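Local atomic coordinates of PA1221 (Pseudomonas aeruginosa, PDB entry 4DG8), a protein that belongs to the ANL superfamily, joins an AMP-binding enzyme domain to a phosphopantetheine attachment domain, and holds adenosine monophosphate in this model. Residues 159-171 with 179-191. Sequence-based numbering, arbitrary orientation.
Sequences PCFAADQIAYINF and PKAIACTHAGITR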
loop_
_atom_site.group_PDB
_atom_site.type_symbol
_atom_site.label_atom_id
_atom_site.label_comp_id
_atom_site.label_asym_id
_atom_site.label_seq_id
_atom_site.Cartn_x
_atom_site.Cartn_y
_atom_site.Cartn_z
ATOM N N PRO A 159 17.990 19.856 -6.632
ATOM C CA PRO A 159 18.200 19.991 -5.187
ATOM C C PRO A 159 18.964 18.801 -4.623
ATOM O O PRO A 159 18.860 17.676 -5.133
ATOM C CB PRO A 159 16.768 20.019 -4.628
ATOM C CG PRO A 159 15.916 20.484 -5.772
ATOM C CD PRO A 159 16.557 19.882 -6.988
ATOM N N CYS A 160 19.747 19.061 -3.583
ATOM C CA CYS A 160 20.469 18.004 -2.879
ATOM C C CYS A 160 19.707 17.676 -1.619
ATOM O O CYS A 160 19.177 18.571 -0.952
ATOM C CB CYS A 160 21.885 18.446 -2.504
ATOM S SG CYS A 160 22.953 18.864 -3.905
ATOM N N PHE A 161 19.633 16.392 -1.307
ATOM C CA PHE A 161 18.940 15.955 -0.108
ATOM C C PHE A 161 19.436 14.584 0.288
ATOM O O PHE A 161 20.034 13.882 -0.521
ATOM C CB PHE A 161 17.410 15.956 -0.307
ATOM C CG PHE A 161 16.946 15.249 -1.563
ATOM C CD1 PHE A 161 16.659 13.891 -1.549
ATOM C CD2 PHE A 161 16.790 15.955 -2.759
ATOM C CE1 PHE A 161 16.212 13.247 -2.706
ATOM C CE2 PHE A 161 16.357 15.318 -3.923
ATOM C CZ PHE A 161 16.065 13.967 -3.901
ATOM N N ALA A 162 19.181 14.215 1.540
ATOM C CA ALA A 162 19.525 12.895 2.051
ATOM C C ALA A 162 18.302 11.978 2.047
ATOM O O ALA A 162 17.196 12.400 1.726
ATOM C CB ALA A 162 20.097 13.014 3.467
ATOM N N ALA A 163 18.513 10.731 2.441
ATOM C CA ALA A 163 17.509 9.683 2.317
ATOM C C ALA A 163 16.337 9.885 3.287
ATOM O O ALA A 163 15.329 9.165 3.236
ATOM C CB ALA A 163 18.154 8.326 2.517
ATOM N N ASP A 164 16.479 10.875 4.162
ATOM C CA ASP A 164 15.405 11.262 5.059
ATOM C C ASP A 164 14.375 12.164 4.369
ATOM O O ASP A 164 13.332 12.440 4.936
ATOM C CB ASP A 164 15.956 11.931 6.323
ATOM C CG ASP A 164 16.703 13.221 6.033
ATOM O OD1 ASP A 164 17.116 13.445 4.879
ATOM O OD2 ASP A 164 16.888 14.015 6.972
ATOM N N GLN A 165 14.661 12.610 3.146
ATOM C CA GLN A 165 13.683 13.386 2.388
ATOM C C GLN A 165 12.394 12.568 2.218
ATOM O O GLN A 165 12.443 11.345 1.988
ATOM C CB GLN A 165 14.231 13.726 1.001
ATOM C CG GLN A 165 13.491 14.858 0.298
ATOM C CD GLN A 165 13.807 16.214 0.917
ATOM O OE1 GLN A 165 14.555 16.299 1.884
ATOM N NE2 GLN A 165 13.248 17.276 0.356
ATOM N N ILE A 166 11.246 13.233 2.327
ATOM C CA ILE A 166 9.963 12.575 2.071
ATOM C C ILE A 166 9.897 12.214 0.591
ATOM O O ILE A 166 10.171 13.062 -0.266
ATOM C CB ILE A 166 8.758 13.506 2.406
ATOM C CG1 ILE A 166 8.901 14.099 3.810
ATOM C CG2 ILE A 166 7.404 12.761 2.216
ATOM C CD1 ILE A 166 9.022 13.054 4.905
ATOM N N ALA A 167 9.647 10.939 0.301
ATOM C CA ALA A 167 9.305 10.470 -1.045
ATOM C C ALA A 167 7.804 10.543 -1.405
ATOM O O ALA A 167 7.411 10.867 -2.537
ATOM C CB ALA A 167 9.850 9.056 -1.272
ATOM N N TYR A 168 6.952 10.184 -0.463
ATOM C CA TYR A 168 5.523 10.186 -0.777
ATOM C C TYR A 168 4.639 10.247 0.448
ATOM O O TYR A 168 5.091 10.017 1.576
ATOM C CB TYR A 168 5.131 8.997 -1.684
ATOM C CG TYR A 168 5.283 7.621 -1.074
ATOM C CD1 TYR A 168 4.348 7.122 -0.173
ATOM C CD2 TYR A 168 6.340 6.796 -1.440
ATOM C CE1 TYR A 168 4.489 5.854 0.379
ATOM C CE2 TYR A 168 6.484 5.524 -0.900
ATOM C CZ TYR A 168 5.563 5.055 0.005
ATOM O OH TYR A 168 5.722 3.777 0.526
ATOM N N ILE A 169 3.373 10.556 0.213
ATOM C CA ILE A 169 2.366 10.479 1.252
ATOM C C ILE A 169 1.273 9.467 0.892
ATOM O O ILE A 169 0.781 9.452 -0.231
ATOM C CB ILE A 169 1.725 11.856 1.518
ATOM C CG1 ILE A 169 2.773 12.797 2.101
ATOM C CG2 ILE A 169 0.487 11.711 2.450
ATOM C CD1 ILE A 169 2.321 14.218 2.272
ATOM N N ASN A 170 0.906 8.617 1.847
ATOM C CA ASN A 170 -0.260 7.745 1.699
ATOM C C ASN A 170 -1.239 8.049 2.808
ATOM O O ASN A 170 -0.862 8.087 3.984
ATOM C CB ASN A 170 0.114 6.263 1.771
ATOM C CG ASN A 170 0.761 5.756 0.481
ATOM O OD1 ASN A 170 1.179 6.543 -0.384
ATOM N ND2 ASN A 170 0.859 4.434 0.353
ATOM N N PHE A 171 -2.502 8.253 2.461
ATOM C CA PHE A 171 -3.480 8.578 3.497
ATOM C C PHE A 171 -4.000 7.282 4.123
ATOM O O PHE A 171 -4.218 6.284 3.420
ATOM C CB PHE A 171 -4.632 9.397 2.924
ATOM C CG PHE A 171 -4.386 10.885 2.931
ATOM C CD1 PHE A 171 -4.530 11.617 4.097
ATOM C CD2 PHE A 171 -4.014 11.551 1.772
ATOM C CE1 PHE A 171 -4.306 12.995 4.107
ATOM C CE2 PHE A 171 -3.795 12.931 1.776
ATOM C CZ PHE A 171 -3.935 13.647 2.941
ATOM N N PRO A 179 -8.876 11.198 7.838
ATOM C CA PRO A 179 -7.749 10.594 7.116
ATOM C C PRO A 179 -6.405 11.127 7.624
ATOM O O PRO A 179 -6.219 12.337 7.770
ATOM C CB PRO A 179 -7.996 11.013 5.657
ATOM C CG PRO A 179 -8.922 12.212 5.746
ATOM C CD PRO A 179 -9.771 11.966 6.958
ATOM N N LYS A 180 -5.479 10.222 7.900
ATOM C CA LYS A 180 -4.167 10.606 8.400
ATOM C C LYS A 180 -3.097 10.412 7.321
ATOM O O LYS A 180 -3.004 9.349 6.702
ATOM C CB LYS A 180 -3.834 9.814 9.667
ATOM C CG LYS A 180 -4.876 9.980 10.771
ATOM C CD LYS A 180 -5.110 11.461 11.116
ATOM C CE LYS A 180 -6.138 11.625 12.232
ATOM N NZ LYS A 180 -6.294 13.038 12.725
ATOM N N ALA A 181 -2.294 11.445 7.094
ATOM C CA ALA A 181 -1.284 11.387 6.041
ATOM C C ALA A 181 0.035 10.819 6.549
ATOM O O ALA A 181 0.674 11.416 7.406
ATOM C CB ALA A 181 -1.070 12.758 5.462
ATOM N N ILE A 182 0.439 9.673 6.000
ATOM C CA ILE A 182 1.706 9.047 6.372
ATOM C C ILE A 182 2.824 9.452 5.421
ATOM O O ILE A 182 2.768 9.150 4.238
ATOM C CB ILE A 182 1.574 7.508 6.418
ATOM C CG1 ILE A 182 0.600 7.100 7.528
ATOM C CG2 ILE A 182 2.950 6.836 6.590
ATOM C CD1 ILE A 182 0.102 5.633 7.430
ATOM N N ALA A 183 3.833 10.157 5.927
ATOM C CA ALA A 183 4.926 10.582 5.042
ATOM C C ALA A 183 6.056 9.587 5.112
ATOM O O ALA A 183 6.672 9.391 6.160
ATOM C CB ALA A 183 5.414 11.999 5.360
ATOM N N CYS A 184 6.302 8.944 3.981
ATOM C CA CYS A 184 7.329 7.931 3.860
ATOM C C CYS A 184 8.552 8.518 3.154
ATOM O O CYS A 184 8.452 9.421 2.350
ATOM C CB CYS A 184 6.807 6.696 3.132
ATOM S SG CYS A 184 5.599 5.771 4.179
ATOM N N THR A 185 9.704 7.963 3.471
ATOM C CA THR A 185 10.986 8.601 3.270
ATOM C C THR A 185 11.669 7.879 2.092
ATOM O O THR A 185 11.290 6.762 1.763
ATOM C CB THR A 185 11.734 8.412 4.592
ATOM O OG1 THR A 185 12.309 9.638 5.047
ATOM C CG2 THR A 185 12.722 7.294 4.513
ATOM N N HIS A 186 12.585 8.543 1.394
ATOM C CA HIS A 186 13.451 7.866 0.418
ATOM C C HIS A 186 14.108 6.575 0.981
ATOM O O HIS A 186 14.117 5.516 0.323
ATOM C CB HIS A 186 14.538 8.827 -0.103
ATOM C CG HIS A 186 14.075 9.752 -1.194
ATOM N ND1 HIS A 186 14.544 9.662 -2.491
ATOM C CD2 HIS A 186 13.219 10.807 -1.175
ATOM C CE1 HIS A 186 13.977 10.606 -3.230
ATOM N NE2 HIS A 186 13.157 11.305 -2.459
ATOM N N ALA A 187 14.653 6.671 2.193
ATOM C CA ALA A 187 15.239 5.516 2.875
ATOM C C ALA A 187 14.277 4.352 3.064
ATOM O O ALA A 187 14.688 3.202 2.969
ATOM C CB ALA A 187 15.826 5.919 4.227
ATOM N N GLY A 188 13.013 4.633 3.364
ATOM C CA GLY A 188 12.047 3.565 3.577
ATOM C C GLY A 188 11.909 2.746 2.304
ATOM O O GLY A 188 11.819 1.497 2.322
ATOM N N ILE A 189 11.936 3.457 1.178
ATOM C CA ILE A 189 11.855 2.815 -0.133
ATOM C C ILE A 189 13.103 2.028 -0.520
ATOM O O ILE A 189 12.989 0.871 -0.970
ATOM C CB ILE A 189 11.577 3.844 -1.253
ATOM C CG1 ILE A 189 10.245 4.552 -0.996
ATOM C CG2 ILE A 189 11.541 3.134 -2.594
ATOM C CD1 ILE A 189 9.920 5.633 -2.018
ATOM N N THR A 190 14.285 2.647 -0.385
ATOM C CA THR A 190 15.512 1.958 -0.801
ATOM C C THR A 190 15.839 0.804 0.161
ATOM O O THR A 190 16.350 -0.226 -0.270
ATOM C CB THR A 190 16.742 2.904 -0.984
ATOM O OG1 THR A 190 17.038 3.557 0.250
ATOM C CG2 THR A 190 16.471 3.966 -2.074
ATOM N N ARG A 191 15.505 0.952 1.445
ATOM C CA ARG A 191 15.689 -0.152 2.393
ATOM C C ARG A 191 14.731 -1.283 2.033
ATOM O O ARG A 191 15.110 -2.455 2.094
ATOM C CB ARG A 191 15.544 0.280 3.865
ATOM C CG ARG A 191 14.087 0.326 4.427
ATOM C CD ARG A 191 13.635 -1.094 4.804
ATOM N NE ARG A 191 12.577 -1.168 5.814
ATOM C CZ ARG A 191 11.284 -0.942 5.573
ATOM N NH1 ARG A 191 10.871 -0.572 4.362
ATOM N NH2 ARG A 191 10.398 -1.059 6.552
#
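C184 lies against the ring of Y168. Its CB sits over one face, 3.9 Å from the centroid of the Y168 ring, a CH-pi contact. SG stands obliquely beside the same ring. The ring edge meets I189, whose CD1 is 3.6 Å from CE2 of Y168. In Y168, CG lies between the backbone N and carbonyl carbon (chi1 65°), which brings the ring across to C184 and the helix. CD1 of I189 also touches A167 CB at 3.5 Å.

On the other face of the sheet, A181 CB touches both I169 CG2 and F171 CE1, 3.5 Å from each. A183 CB meets CG2 and CD1 of I166. V123 of helix 113-123 closes over I169, F171 and A181.

Near the start of helix 186-193, F161 CE1 lies over one face of the H186 imidazole, with the ring planes at 58°. H186 ND1 bonds to V29 N, which helps set the turn of the ring. The hydroxyl of Y168 is held by T219.

Backbone bonds form the polar seam. N170 and I182 bond each other in both directions. C184 N gives to Y168 O, while C184 O accepts from A167 N (2.8 Å) and Y168 N (3.3 Å). Further along, H186 N reaches Q165 O almost straight on, and A187 N uses an in-plane lone pair of A163 O.

The two residues facing C184 make a classic beta bulge. It interrupts the antiparallel hairpin of strands 166-172 and 180-185, within a mixed sheet of the AMP-binding domain. The side chain of I182 is about 6 Å from the bound adenosine monophosphate.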